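Local structure of nucleoside-diphosphate-sugar epimerase (Pseudomonas aeruginosa, 2X4G) at residues 26-31 and 186-191; 20-25 and 50-55. The protein probably binds NAD(P) through a Rossmann-type domain as a member of the epimerase/dehydratase family, possibly acting as a nucleotide-sugar epimerase or NAD-dependent dehydrogenase. All blocks are in the same frame, centred on the assembly; numbering follows the deposited sequence.

Contact 1. Residues 26-31 and 186-191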
loop_
_atom_site.group_PDB
_atom_site.type_symbol
_atom_site.label_atom_id
_atom_site.label_comp_id
_atom_site.label_asym_id
_atom_site.label_seq_id
_atom_site.Cartn_x
_atom_site.Cartn_y
_atom_site.Cartn_z
ATOM N N GLY A 26 20.181 1.333 19.561
ATOM C CA GLY A 26 20.303 1.849 20.931
ATOM C C GLY A 26 20.887 0.850 21.933
ATOM O O GLY A 26 21.630 1.229 22.830
ATOM N N HIS A 27 20.547 -0.430 21.792
ATOM C CA HIS A 27 20.957 -1.438 22.754
ATOM C C HIS A 27 22.460 -1.532 22.677
ATOM O O HIS A 27 23.147 -1.643 23.693
ATOM C CB HIS A 27 20.289 -2.756 22.403
ATOM C CG HIS A 27 20.465 -3.839 23.418
ATOM N ND1 HIS A 27 19.699 -4.984 23.405
ATOM C CD2 HIS A 27 21.321 -3.974 24.457
ATOM C CE1 HIS A 27 20.071 -5.774 24.395
ATOM N NE2 HIS A 27 21.059 -5.189 25.044
ATOM N N HIS A 28 22.968 -1.465 21.452
ATOM C CA HIS A 28 24.417 -1.543 21.192
ATOM C C HIS A 28 25.124 -0.217 21.556
ATOM O O HIS A 28 26.281 -0.230 21.956
ATOM C CB HIS A 28 24.693 -1.935 19.732
ATOM C CG HIS A 28 24.428 -3.383 19.418
ATOM N ND1 HIS A 28 25.329 -4.391 19.700
ATOM C CD2 HIS A 28 23.381 -3.985 18.800
ATOM C CE1 HIS A 28 24.835 -5.548 19.297
ATOM N NE2 HIS A 28 23.654 -5.330 18.743
ATOM N N ALA A 29 24.459 0.929 21.466
ATOM C CA ALA A 29 25.064 2.147 22.029
ATOM C C ALA A 29 25.215 1.947 23.535
ATOM O O ALA A 29 26.281 2.172 24.085
ATOM C CB ALA A 29 24.244 3.365 21.737
ATOM N N ALA A 30 24.147 1.491 24.186
ATOM C CA ALA A 30 24.145 1.283 25.626
ATOM C C ALA A 30 25.324 0.398 26.046
ATOM O O ALA A 30 26.122 0.770 26.916
ATOM C CB ALA A 30 22.837 0.676 26.065
ATOM N N ARG A 31 25.444 -0.752 25.400
ATOM C CA ARG A 31 26.570 -1.650 25.611
ATOM C C ARG A 31 27.949 -1.016 25.448
ATOM O O ARG A 31 28.878 -1.337 26.164
ATOM C CB ARG A 31 26.494 -2.770 24.597
ATOM C CG ARG A 31 25.409 -3.750 24.825
ATOM C CD ARG A 31 25.422 -4.753 23.693
ATOM N NE ARG A 31 24.981 -6.005 24.233
ATOM C CZ ARG A 31 25.724 -7.085 24.412
ATOM N NH1 ARG A 31 26.964 -7.144 24.008
ATOM N NH2 ARG A 31 25.170 -8.141 24.978
ATOM N N GLY A 186 22.933 -7.289 12.942
ATOM C CA GLY A 186 23.609 -7.964 14.042
ATOM C C GLY A 186 22.693 -8.680 14.991
ATOM O O GLY A 186 21.555 -8.938 14.684
ATOM N N GLU A 187 23.202 -9.013 16.163
ATOM C CA GLU A 187 22.365 -9.668 17.178
ATOM C C GLU A 187 21.545 -8.657 18.004
ATOM O O GLU A 187 21.816 -7.453 18.011
ATOM C CB GLU A 187 23.204 -10.551 18.085
ATOM C CG GLU A 187 24.317 -9.837 18.814
ATOM C CD GLU A 187 25.133 -10.759 19.708
ATOM O OE1 GLU A 187 24.866 -11.982 19.730
ATOM O OE2 GLU A 187 26.072 -10.265 20.376
ATOM N N LEU A 188 20.544 -9.169 18.692
ATOM C CA LEU A 188 19.633 -8.364 19.500
ATOM C C LEU A 188 18.647 -7.539 18.671
ATOM O O LEU A 188 18.303 -6.462 19.070
ATOM C CB LEU A 188 20.408 -7.464 20.488
ATOM C CG LEU A 188 21.570 -8.130 21.254
ATOM C CD1 LEU A 188 22.219 -7.182 22.236
ATOM C CD2 LEU A 188 21.142 -9.414 21.950
ATOM N N ASP A 189 18.163 -8.050 17.541
ATOM C CA ASP A 189 17.298 -7.264 16.634
ATOM C C ASP A 189 15.868 -7.753 16.811
ATOM O O ASP A 189 15.440 -8.679 16.140
ATOM C CB ASP A 189 17.770 -7.443 15.180
ATOM C CG ASP A 189 17.037 -6.544 14.191
ATOM O OD1 ASP A 189 16.384 -5.578 14.623
ATOM O OD2 ASP A 189 17.130 -6.793 12.962
ATOM N N ILE A 190 15.117 -7.150 17.723
ATOM C CA ILE A 190 13.915 -7.822 18.203
ATOM C C ILE A 190 12.810 -7.970 17.180
ATOM O O ILE A 190 12.272 -9.063 17.009
ATOM C CB ILE A 190 13.300 -7.177 19.410
ATOM C CG1 ILE A 190 14.294 -7.084 20.534
ATOM C CG2 ILE A 190 12.140 -8.048 19.936
ATOM C CD1 ILE A 190 13.590 -7.343 21.870
ATOM N N GLY A 191 12.433 -6.903 16.512
ATOM C CA GLY A 191 11.315 -7.016 15.559
ATOM C C GLY A 191 11.208 -8.354 14.807
ATOM O O GLY A 191 10.260 -9.114 15.017
#

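Contact 2. Residues 20-25 and 50-55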
loop_
_atom_site.group_PDB
_atom_site.type_symbol
_atom_site.label_atom_id
_atom_site.label_comp_id
_atom_site.label_asym_id
_atom_site.label_seq_id
_atom_site.Cartn_x
_atom_site.Cartn_y
_atom_site.Cartn_z
ATOM N N GLY A 20 15.713 5.137 23.485
ATOM C CA GLY A 20 15.477 4.109 22.476
ATOM C C GLY A 20 16.449 2.961 22.611
ATOM O O GLY A 20 16.792 2.323 21.622
ATOM N N ALA A 21 16.852 2.686 23.849
ATOM C CA ALA A 21 17.815 1.646 24.172
ATOM C C ALA A 21 17.359 0.222 23.889
ATOM O O ALA A 21 18.186 -0.681 23.815
ATOM C CB ALA A 21 18.193 1.749 25.621
ATOM N N THR A 22 16.066 -0.002 23.736
ATOM C CA THR A 22 15.554 -1.353 23.472
ATOM C C THR A 22 15.571 -1.684 21.973
ATOM O O THR A 22 15.434 -2.840 21.600
ATOM C CB THR A 22 14.124 -1.526 24.000
ATOM O OG1 THR A 22 13.286 -0.560 23.374
ATOM C CG2 THR A 22 14.065 -1.332 25.499
ATOM N N GLY A 23 15.728 -0.676 21.119
ATOM C CA GLY A 23 15.935 -0.928 19.692
ATOM C C GLY A 23 17.327 -1.480 19.419
ATOM O O GLY A 23 18.205 -1.417 20.281
ATOM N N LEU A 24 17.547 -1.992 18.209
ATOM C CA LEU A 24 18.801 -2.656 17.863
ATOM C C LEU A 24 19.981 -1.733 18.052
ATOM O O LEU A 24 20.957 -2.083 18.703
ATOM C CB LEU A 24 18.779 -3.149 16.409
ATOM C CG LEU A 24 20.065 -3.795 15.854
ATOM C CD1 LEU A 24 20.580 -4.906 16.770
ATOM C CD2 LEU A 24 19.835 -4.297 14.431
ATOM N N LEU A 25 19.905 -0.552 17.468
ATOM C CA LEU A 25 21.055 0.322 17.481
ATOM C C LEU A 25 21.252 0.966 18.877
ATOM O O LEU A 25 22.364 1.101 19.346
ATOM C CB LEU A 25 20.943 1.356 16.363
ATOM C CG LEU A 25 22.137 2.305 16.260
ATOM C CD1 LEU A 25 23.451 1.528 16.006
ATOM C CD2 LEU A 25 21.882 3.431 15.219
ATOM N N ILE A 50 12.558 -2.343 29.262
ATOM C CA ILE A 50 13.908 -1.941 29.453
ATOM C C ILE A 50 14.629 -2.947 30.367
ATOM O O ILE A 50 15.846 -3.012 30.375
ATOM C CB ILE A 50 13.892 -0.490 30.002
ATOM C CG1 ILE A 50 15.178 0.256 29.614
ATOM C CG2 ILE A 50 13.575 -0.469 31.504
ATOM C CD1 ILE A 50 15.353 0.457 28.116
ATOM N N GLN A 51 13.882 -3.761 31.105
ATOM C CA GLN A 51 14.483 -4.832 31.912
ATOM C C GLN A 51 15.300 -5.848 31.089
ATOM O O GLN A 51 16.035 -6.637 31.670
ATOM C CB GLN A 51 13.432 -5.569 32.760
ATOM C CG GLN A 51 12.244 -6.158 31.969
ATOM C CD GLN A 51 10.947 -5.293 32.050
ATOM O OE1 GLN A 51 10.919 -4.135 31.605
ATOM N NE2 GLN A 51 9.873 -5.877 32.609
ATOM N N ARG A 52 15.183 -5.831 29.758
ATOM C CA ARG A 52 16.111 -6.596 28.914
ATOM C C ARG A 52 17.549 -6.089 29.007
ATOM O O ARG A 52 18.453 -6.761 28.545
ATOM C CB ARG A 52 15.705 -6.565 27.435
ATOM C CG ARG A 52 14.339 -7.133 27.140
ATOM C CD ARG A 52 14.218 -7.843 25.769
ATOM N NE ARG A 52 15.029 -7.211 24.742
ATOM C CZ ARG A 52 14.795 -6.007 24.229
ATOM N NH1 ARG A 52 13.753 -5.280 24.633
ATOM N NH2 ARG A 52 15.612 -5.525 23.297
ATOM N N LEU A 53 17.746 -4.894 29.555
ATOM C CA LEU A 53 19.065 -4.287 29.670
ATOM C C LEU A 53 19.560 -4.233 31.120
ATOM O O LEU A 53 20.622 -3.653 31.413
ATOM C CB LEU A 53 19.058 -2.886 29.042
ATOM C CG LEU A 53 19.184 -2.886 27.518
ATOM C CD1 LEU A 53 17.948 -3.473 26.895
ATOM C CD2 LEU A 53 19.405 -1.492 26.994
ATOM N N ALA A 54 18.822 -4.862 32.026
ATOM C CA ALA A 54 19.215 -4.874 33.438
ATOM C C ALA A 54 20.648 -5.398 33.649
ATOM O O ALA A 54 21.360 -4.905 34.510
ATOM C CB ALA A 54 18.210 -5.687 34.273
ATOM N N TYR A 55 21.070 -6.371 32.849
ATOM C CA TYR A 55 22.430 -6.917 32.921
ATOM C C TYR A 55 23.527 -5.840 32.805
ATOM O O TYR A 55 24.616 -6.014 33.356
ATOM C CB TYR A 55 22.632 -8.031 31.882
ATOM C CG TYR A 55 22.761 -7.554 30.441
ATOM C CD1 TYR A 55 21.639 -7.179 29.698
ATOM C CD2 TYR A 55 24.001 -7.492 29.813
ATOM C CE1 TYR A 55 21.749 -6.750 28.399
ATOM C CE2 TYR A 55 24.116 -7.045 28.498
ATOM C CZ TYR A 55 22.982 -6.676 27.798
ATOM O OH TYR A 55 23.077 -6.236 26.499
#

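Contact 1. Residues 26-31 and 186-191
H27, H28 and R31, on the first helix of the Rossmann-type domain, helix 24-35, meet E187 and L188 in the loop after strand 176-185. The one hydrogen bond across the contact runs from H28 NE2 to E187 O, 2.9 Å long and nearly straight at 167°. The acceptor lies close to the ring plane of H28. The donor, in turn, is tilted from the carbonyl plane of E187. L188 carries the apolar part. Its CD1 sits over one face of the H27 ring, 3.5 Å from the centroid, as a CH-pi contact, and is offset toward the rim. The H27 and L188 side chains cross at about a right angle. R31 comes to the same methyl tip to tip, with NE 3.6 Å from L188 CD1. H27 NE2 and R31 NE both hydrogen-bond to Y55 OH. W333 of helix 323-336 also touches E187 and L188. R31 NH1 and E187 OE2, 4.9 Å apart, form no direct bond; any attraction between them would act at a distance. The bond from NE2 to E187 O implies a proton on H28 NE2, and it helps orient that ring.

Contact 2. Residues 20-25 and 50-55
A21 and T22 pack on I50, R52 and L53 in a largely buried contact of the Rossmann-type domain. Residues 20-25 belong to the glycine-rich turn between strand 15-19 and helix 24-35. In this family that turn follows the GxxGxxG pattern, here G20, G23 and G26, and typically lies against the dinucleotide phosphates. Residues 50-55 follow strand 39-44 and wind as 3-10 turns. G20 to G23 form a type I beta turn, closed by G23 N to G20 O at 3.2 Å. G23 is then the N-cap residue of helix 24-35.

The turn places A21 CB toward the other segment. It meets L53 CD2 at 3.7 Å and, less closely, I50 CD1. The same L53 methyl lies beside the carbonyl oxygen of A21. I50 CD1 also reaches T22 CG2, at 3.4 Å. The I50 and T22 side chains cross at about a right angle. L42 of strand 39-44 touches A21, I50 and L53, so the strand backs this apolar patch.

R52 adds the polar part. Its chain bends at chi2 and chi3, and NH1 lies 3.8 Å from T22 CB. I190 from the loop after strand 176-185 also touches R52. The guanidinium presents its edge to the turn: R52 NH2 donates to T22 O over 3.2 Å, in the carbonyl plane and on a lone pair, with an N-H...O angle of 164°.

Overall arrangement
Contact 1 uses helix 24-35 itself; contact 2 uses the turn before it, with A21 and T22 touching. Their centres lie about 7 Å apart. Contact 2 is the more buried and holds the glycine-rich turn to the segment after strand 39-44. Contact 1 is partly buried and ties the first helical turns to the loop after strand 176-185. Each has one side-chain to backbone hydrogen bond, from a histidine in contact 1 and an arginine in contact 2. Their apolar parts differ: a methyl over an aromatic ring in contact 1, aliphatic groups in contact 2. Y55 joins them, its OH probably hydrogen-bonded to H27 NE2 (2.7 Å) and R31 NE (3.0 Å).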